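Local coordinates for hypothetical protein DR_0824 (PDB 2IMR) that catalyses the zinc-dependent deamination of aminodeoxyfutalosine to futalosine, a step of menaquinone biosynthesis, and deaminates several adenosine derivatives to a lesser extent, at residues D160-F174 against H194-R207. Residues are numbered along the deposited sequence; the frame is centred on the assembly and turned at random.
Sequences DALLAREDLSGTLYF and HLERWRRLERPGLR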
loop_
_atom_site.group_PDB
_atom_site.type_symbol
_atom_site.label_atom_id
_atom_site.label_comp_id
_atom_site.label_asym_id
_atom_site.label_seq_id
_atom_site.Cartn_x
_atom_site.Cartn_y
_atom_site.Cartn_z
ATOM N N ASP A 160 17.512 -8.247 5.929
ATOM C CA ASP A 160 18.251 -8.534 7.157
ATOM C C ASP A 160 18.269 -7.303 8.063
ATOM O O ASP A 160 18.007 -7.393 9.263
ATOM C CB ASP A 160 19.702 -8.939 6.859
ATOM C CG ASP A 160 19.816 -10.301 6.187
ATOM O OD1 ASP A 160 18.949 -11.167 6.425
ATOM O OD2 ASP A 160 20.791 -10.509 5.437
ATOM N N ALA A 161 18.574 -6.151 7.476
ATOM C CA ALA A 161 18.648 -4.902 8.227
ATOM C C ALA A 161 17.304 -4.406 8.756
ATOM O O ALA A 161 17.185 -4.057 9.930
ATOM C CB ALA A 161 19.289 -3.820 7.366
ATOM N N LEU A 162 16.292 -4.365 7.893
ATOM C CA LEU A 162 14.980 -3.871 8.308
ATOM C C LEU A 162 14.294 -4.767 9.328
ATOM O O LEU A 162 13.616 -4.292 10.243
ATOM C CB LEU A 162 14.079 -3.688 7.086
ATOM C CG LEU A 162 14.613 -2.697 6.043
ATOM C CD1 LEU A 162 13.606 -2.549 4.912
ATOM C CD2 LEU A 162 14.869 -1.346 6.701
ATOM N N LEU A 163 14.479 -6.070 9.173
ATOM C CA LEU A 163 13.872 -7.022 10.082
ATOM C C LEU A 163 14.371 -6.767 11.509
ATOM O O LEU A 163 13.683 -7.077 12.479
ATOM C CB LEU A 163 14.218 -8.439 9.615
ATOM C CG LEU A 163 13.206 -9.568 9.817
ATOM C CD1 LEU A 163 11.789 -9.107 9.479
ATOM C CD2 LEU A 163 13.624 -10.743 8.931
ATOM N N ALA A 164 15.552 -6.169 11.627
ATOM C CA ALA A 164 16.148 -5.880 12.933
ATOM C C ALA A 164 15.811 -4.491 13.484
ATOM O O ALA A 164 16.260 -4.124 14.573
ATOM C CB ALA A 164 17.662 -6.051 12.856
ATOM N N ARG A 165 15.027 -3.718 12.739
ATOM C CA ARG A 165 14.639 -2.380 13.180
ATOM C C ARG A 165 13.549 -2.467 14.244
ATOM O O ARG A 165 12.396 -2.776 13.947
ATOM C CB ARG A 165 14.132 -1.552 11.995
ATOM C CG ARG A 165 15.202 -1.177 10.970
ATOM C CD ARG A 165 16.078 -0.020 11.435
ATOM N NE ARG A 165 15.295 1.190 11.674
ATOM C CZ ARG A 165 15.570 2.378 11.147
ATOM N NH1 ARG A 165 16.615 2.526 10.342
ATOM N NH2 ARG A 165 14.799 3.423 11.425
ATOM N N GLU A 166 13.916 -2.182 15.487
ATOM C CA GLU A 166 12.969 -2.238 16.594
ATOM C C GLU A 166 11.916 -1.134 16.533
ATOM O O GLU A 166 10.876 -1.226 17.185
ATOM C CB GLU A 166 13.725 -2.152 17.923
ATOM C CG GLU A 166 14.724 -3.278 18.138
ATOM C CD GLU A 166 15.472 -3.147 19.452
ATOM O OE1 GLU A 166 14.811 -3.142 20.513
ATOM O OE2 GLU A 166 16.718 -3.047 19.424
ATOM N N ASP A 167 12.176 -0.104 15.735
ATOM C CA ASP A 167 11.257 1.027 15.624
ATOM C C ASP A 167 10.182 0.897 14.547
ATOM O O ASP A 167 9.234 1.688 14.516
ATOM C CB ASP A 167 12.058 2.316 15.405
ATOM C CG ASP A 167 12.897 2.277 14.144
ATOM O OD1 ASP A 167 13.527 1.232 13.877
ATOM O OD2 ASP A 167 12.939 3.296 13.423
ATOM N N LEU A 168 10.323 -0.093 13.670
ATOM C CA LEU A 168 9.350 -0.310 12.597
ATOM C C LEU A 168 8.234 -1.270 12.994
ATOM O O LEU A 168 8.417 -2.137 13.851
ATOM C CB LEU A 168 10.035 -0.884 11.352
ATOM C CG LEU A 168 10.957 -0.014 10.499
ATOM C CD1 LEU A 168 11.574 -0.882 9.399
ATOM C CD2 LEU A 168 10.171 1.141 9.891
ATOM N N SER A 169 7.077 -1.113 12.360
ATOM C CA SER A 169 5.949 -2.002 12.607
ATOM C C SER A 169 5.203 -2.172 11.285
ATOM O O SER A 169 5.163 -1.257 10.460
ATOM C CB SER A 169 5.016 -1.435 13.686
ATOM O OG SER A 169 4.166 -0.428 13.176
ATOM N N GLY A 170 4.633 -3.353 11.078
ATOM C CA GLY A 170 3.913 -3.612 9.846
ATOM C C GLY A 170 4.355 -4.914 9.209
ATOM O O GLY A 170 4.557 -5.913 9.902
ATOM N N THR A 171 4.512 -4.906 7.890
ATOM C CA THR A 171 4.932 -6.094 7.164
ATOM C C THR A 171 6.023 -5.785 6.147
ATOM O O THR A 171 5.968 -4.766 5.460
ATOM C CB THR A 171 3.750 -6.713 6.392
ATOM O OG1 THR A 171 2.692 -7.023 7.307
ATOM C CG2 THR A 171 4.189 -7.977 5.661
ATOM N N LEU A 172 7.008 -6.674 6.058
ATOM C CA LEU A 172 8.098 -6.541 5.092
ATOM C C LEU A 172 7.902 -7.673 4.088
ATOM O O LEU A 172 8.101 -8.844 4.424
ATOM C CB LEU A 172 9.460 -6.700 5.779
ATOM C CG LEU A 172 9.745 -5.729 6.927
ATOM C CD1 LEU A 172 11.119 -6.033 7.518
ATOM C CD2 LEU A 172 9.673 -4.293 6.418
ATOM N N TYR A 173 7.498 -7.319 2.870
ATOM C CA TYR A 173 7.247 -8.287 1.806
ATOM C C TYR A 173 8.473 -8.499 0.914
ATOM O O TYR A 173 8.980 -7.545 0.315
ATOM C CB TYR A 173 6.094 -7.803 0.922
ATOM C CG TYR A 173 4.806 -7.467 1.645
ATOM C CD1 TYR A 173 3.780 -8.405 1.765
ATOM C CD2 TYR A 173 4.590 -6.184 2.155
ATOM C CE1 TYR A 173 2.569 -8.071 2.365
ATOM C CE2 TYR A 173 3.389 -5.839 2.756
ATOM C CZ TYR A 173 2.381 -6.781 2.856
ATOM O OH TYR A 173 1.182 -6.420 3.423
ATOM N N PHE A 174 8.927 -9.746 0.808
ATOM C CA PHE A 174 10.086 -10.074 -0.024
ATOM C C PHE A 174 9.600 -10.180 -1.464
ATOM O O PHE A 174 8.750 -11.006 -1.777
ATOM C CB PHE A 174 10.712 -11.399 0.432
ATOM C CG PHE A 174 12.012 -11.733 -0.252
ATOM C CD1 PHE A 174 13.006 -10.768 -0.399
ATOM C CD2 PHE A 174 12.259 -13.024 -0.714
ATOM C CE1 PHE A 174 14.229 -11.082 -0.997
ATOM C CE2 PHE A 174 13.478 -13.352 -1.315
ATOM C CZ PHE A 174 14.466 -12.379 -1.456
ATOM N N HIS A 194 15.086 -18.427 1.893
ATOM C CA HIS A 194 15.243 -17.118 2.531
ATOM C C HIS A 194 14.103 -16.867 3.519
ATOM O O HIS A 194 14.326 -16.439 4.657
ATOM C CB HIS A 194 15.232 -16.004 1.478
ATOM C CG HIS A 194 16.536 -15.821 0.765
ATOM N ND1 HIS A 194 17.641 -15.261 1.367
ATOM C CD2 HIS A 194 16.904 -16.106 -0.507
ATOM C CE1 HIS A 194 18.634 -15.206 0.497
ATOM N NE2 HIS A 194 18.212 -15.711 -0.648
ATOM N N LEU A 195 12.879 -17.118 3.065
ATOM C CA LEU A 195 11.694 -16.916 3.887
ATOM C C LEU A 195 11.713 -17.744 5.171
ATOM O O LEU A 195 11.378 -17.237 6.245
ATOM C CB LEU A 195 10.436 -17.238 3.072
ATOM C CG LEU A 195 10.196 -16.288 1.893
ATOM C CD1 LEU A 195 9.073 -16.806 1.015
ATOM C CD2 LEU A 195 9.865 -14.906 2.422
ATOM N N GLU A 196 12.108 -19.008 5.065
ATOM C CA GLU A 196 12.155 -19.878 6.234
ATOM C C GLU A 196 13.167 -19.353 7.243
ATOM O O GLU A 196 12.950 -19.427 8.452
ATOM C CB GLU A 196 12.517 -21.309 5.824
ATOM C CG GLU A 196 11.534 -21.926 4.843
ATOM C CD GLU A 196 11.845 -23.375 4.524
ATOM O OE1 GLU A 196 13.026 -23.689 4.254
ATOM O OE2 GLU A 196 10.904 -24.197 4.534
ATOM N N ARG A 197 14.269 -18.813 6.735
ATOM C CA ARG A 197 15.318 -18.269 7.584
ATOM C C ARG A 197 14.804 -17.032 8.323
ATOM O O ARG A 197 14.936 -16.920 9.543
ATOM C CB ARG A 197 16.536 -17.901 6.728
ATOM C CG ARG A 197 17.808 -17.652 7.517
ATOM C CD ARG A 197 18.925 -17.101 6.639
ATOM N NE ARG A 197 18.656 -15.725 6.228
ATOM C CZ ARG A 197 19.548 -14.918 5.659
ATOM N NH1 ARG A 197 20.784 -15.343 5.426
ATOM N NH2 ARG A 197 19.205 -13.681 5.327
ATOM N N TRP A 198 14.203 -16.107 7.581
ATOM C CA TRP A 198 13.689 -14.875 8.167
ATOM C C TRP A 198 12.495 -15.072 9.096
ATOM O O TRP A 198 12.325 -14.321 10.056
ATOM C CB TRP A 198 13.310 -13.878 7.064
ATOM C CG TRP A 198 14.490 -13.333 6.305
ATOM C CD1 TRP A 198 15.702 -12.971 6.823
ATOM C CD2 TRP A 198 14.556 -13.061 4.898
ATOM N NE1 TRP A 198 16.518 -12.493 5.826
ATOM C CE2 TRP A 198 15.841 -12.537 4.634
ATOM C CE3 TRP A 198 13.651 -13.209 3.835
ATOM C CZ2 TRP A 198 16.250 -12.158 3.347
ATOM C CZ3 TRP A 198 14.057 -12.834 2.554
ATOM C CH2 TRP A 198 15.350 -12.313 2.324
ATOM N N ARG A 199 11.668 -16.076 8.811
ATOM C CA ARG A 199 10.485 -16.338 9.626
ATOM C C ARG A 199 10.853 -16.575 11.091
ATOM O O ARG A 199 10.048 -16.326 11.988
ATOM C CB ARG A 199 9.715 -17.546 9.075
ATOM C CG ARG A 199 8.261 -17.618 9.541
ATOM C CD ARG A 199 7.487 -16.393 9.070
ATOM N NE ARG A 199 6.092 -16.374 9.510
ATOM C CZ ARG A 199 5.183 -17.285 9.181
ATOM N NH1 ARG A 199 5.507 -18.313 8.407
ATOM N NH2 ARG A 199 3.933 -17.155 9.610
ATOM N N ARG A 200 12.075 -17.041 11.327
ATOM C CA ARG A 200 12.555 -17.304 12.682
ATOM C C ARG A 200 12.984 -16.018 13.385
ATOM O O ARG A 200 13.021 -15.954 14.615
ATOM C CB ARG A 200 13.747 -18.262 12.639
ATOM C CG ARG A 200 13.476 -19.563 11.911
ATOM C CD ARG A 200 14.777 -20.233 11.489
ATOM N NE ARG A 200 14.529 -21.321 10.548
ATOM C CZ ARG A 200 15.325 -21.627 9.526
ATOM N NH1 ARG A 200 16.430 -20.924 9.307
ATOM N NH2 ARG A 200 15.010 -22.631 8.716
ATOM N N LEU A 201 13.305 -14.997 12.598
ATOM C CA LEU A 201 13.759 -13.717 13.141
ATOM C C LEU A 201 12.610 -12.741 13.325
ATOM O O LEU A 201 12.753 -11.700 13.961
ATOM C CB LEU A 201 14.808 -13.110 12.208
ATOM C CG LEU A 201 15.988 -14.034 11.911
ATOM C CD1 LEU A 201 16.975 -13.330 10.995
ATOM C CD2 LEU A 201 16.662 -14.435 13.213
ATOM N N GLU A 202 11.466 -13.097 12.758
ATOM C CA GLU A 202 10.261 -12.286 12.833
ATOM C C GLU A 202 9.797 -12.105 14.283
ATOM O O GLU A 202 9.807 -13.053 15.071
ATOM C CB GLU A 202 9.187 -12.970 11.981
ATOM C CG GLU A 202 7.755 -12.657 12.312
ATOM C CD GLU A 202 6.811 -13.443 11.428
ATOM O OE1 GLU A 202 6.800 -13.193 10.206
ATOM O OE2 GLU A 202 6.091 -14.322 11.950
ATOM N N ARG A 203 9.412 -10.882 14.640
ATOM C CA ARG A 203 8.937 -10.607 15.993
ATOM C C ARG A 203 7.575 -9.919 15.989
ATOM O O ARG A 203 7.103 -9.459 14.948
ATOM C CB ARG A 203 9.964 -9.769 16.766
ATOM C CG ARG A 203 10.458 -8.506 16.068
ATOM C CD ARG A 203 9.539 -7.316 16.287
ATOM N NE ARG A 203 10.148 -6.081 15.794
ATOM C CZ ARG A 203 9.537 -4.900 15.762
ATOM N NH1 ARG A 203 8.287 -4.782 16.195
ATOM N NH2 ARG A 203 10.172 -3.834 15.291
ATOM N N PRO A 204 6.915 -9.859 17.158
ATOM C CA PRO A 204 5.599 -9.223 17.272
ATOM C C PRO A 204 5.606 -7.772 16.795
ATOM O O PRO A 204 6.371 -6.948 17.298
ATOM C CB PRO A 204 5.294 -9.331 18.764
ATOM C CG PRO A 204 6.002 -10.596 19.159
ATOM C CD PRO A 204 7.321 -10.451 18.447
ATOM N N GLY A 205 4.753 -7.467 15.824
ATOM C CA GLY A 205 4.676 -6.107 15.319
ATOM C C GLY A 205 5.333 -5.887 13.971
ATOM O O GLY A 205 5.009 -4.924 13.279
ATOM N N LEU A 206 6.260 -6.764 13.602
ATOM C CA LEU A 206 6.960 -6.657 12.323
ATOM C C LEU A 206 7.049 -8.057 11.736
ATOM O O LEU A 206 7.917 -8.848 12.114
ATOM C CB LEU A 206 8.363 -6.081 12.533
ATOM C CG LEU A 206 9.153 -5.682 11.283
ATOM C CD1 LEU A 206 8.388 -4.617 10.507
ATOM C CD2 LEU A 206 10.526 -5.161 11.694
ATOM N N ARG A 207 6.149 -8.359 10.807
ATOM C CA ARG A 207 6.095 -9.682 10.205
ATOM C C ARG A 207 6.622 -9.775 8.779
ATOM O O ARG A 207 6.705 -8.781 8.051
ATOM C CB ARG A 207 4.658 -10.193 10.241
ATOM C CG ARG A 207 3.718 -9.321 9.455
ATOM C CD ARG A 207 2.283 -9.802 9.524
ATOM N NE ARG A 207 1.457 -9.008 8.622
ATOM C CZ ARG A 207 0.148 -9.164 8.464
ATOM N NH1 ARG A 207 -0.504 -10.095 9.151
ATOM N NH2 ARG A 207 -0.505 -8.391 7.606
HETATM O O HOH W 1 12.832 -5.724 15.011
#
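Arg-203 reaches from the turn before strand 206-212 to the turn that leads into strand 170-176, where its NH2 donates to two backbone carbonyls, Arg-165 O and Leu-168 O, each at 2.8 Å. Arg-165 O lies close to the guanidinium plane, whereas Leu-168 O is tilted well out of it; the side chain is bent at chi2 (85°), which folds the guanidinium flat over Leu-206 CB. NE donates to a water, which in turn donates to Leu-163 O, and NH1 returns to Pro-204 O. With an alanine here, the carbonyls of Arg-165 and Leu-168 would probably lose their charged donor, and the water its N-H from NE, leaving the two turns less firmly joined.

Between the strands, parallel pairing runs through Gly-170 N to Gly-205 O, Arg-207 N to Gly-170 O and Leu-172 N to Arg-207 O. On one face of the sheet, Arg-207 NE donates almost straight (175°) to Thr-171 OG1 at 2.7 Å; that hydroxyl is also hydrogen-bonded to Val-395 O. On the other face Leu-206 CD1 packs against Leu-172 CG at 4.0 Å.

Trp-198 joins the helices. Its NE1 donates in the ring plane to Asp-160 OD1 at 2.8 Å, and the same oxygen forms a salt bridge with Arg-197 NH2. Leu-163 CD2 rests against Trp-198 CB at 3.7 Å, while the far edge of the indole, led by CZ3, points into the face of Phe-174 in a T-shaped pair with planes at 78°.

Together these contacts tie a beta-alpha-beta unit of the amidohydrolase TIM barrel to the preceding helix 156-163. Two donors on Asp-160 OD1, one a guanidinium, would probably favour the charged carboxylate and fix the indole's rotation, while one cationic arginine gathers main-chain carbonyls ahead of the strands.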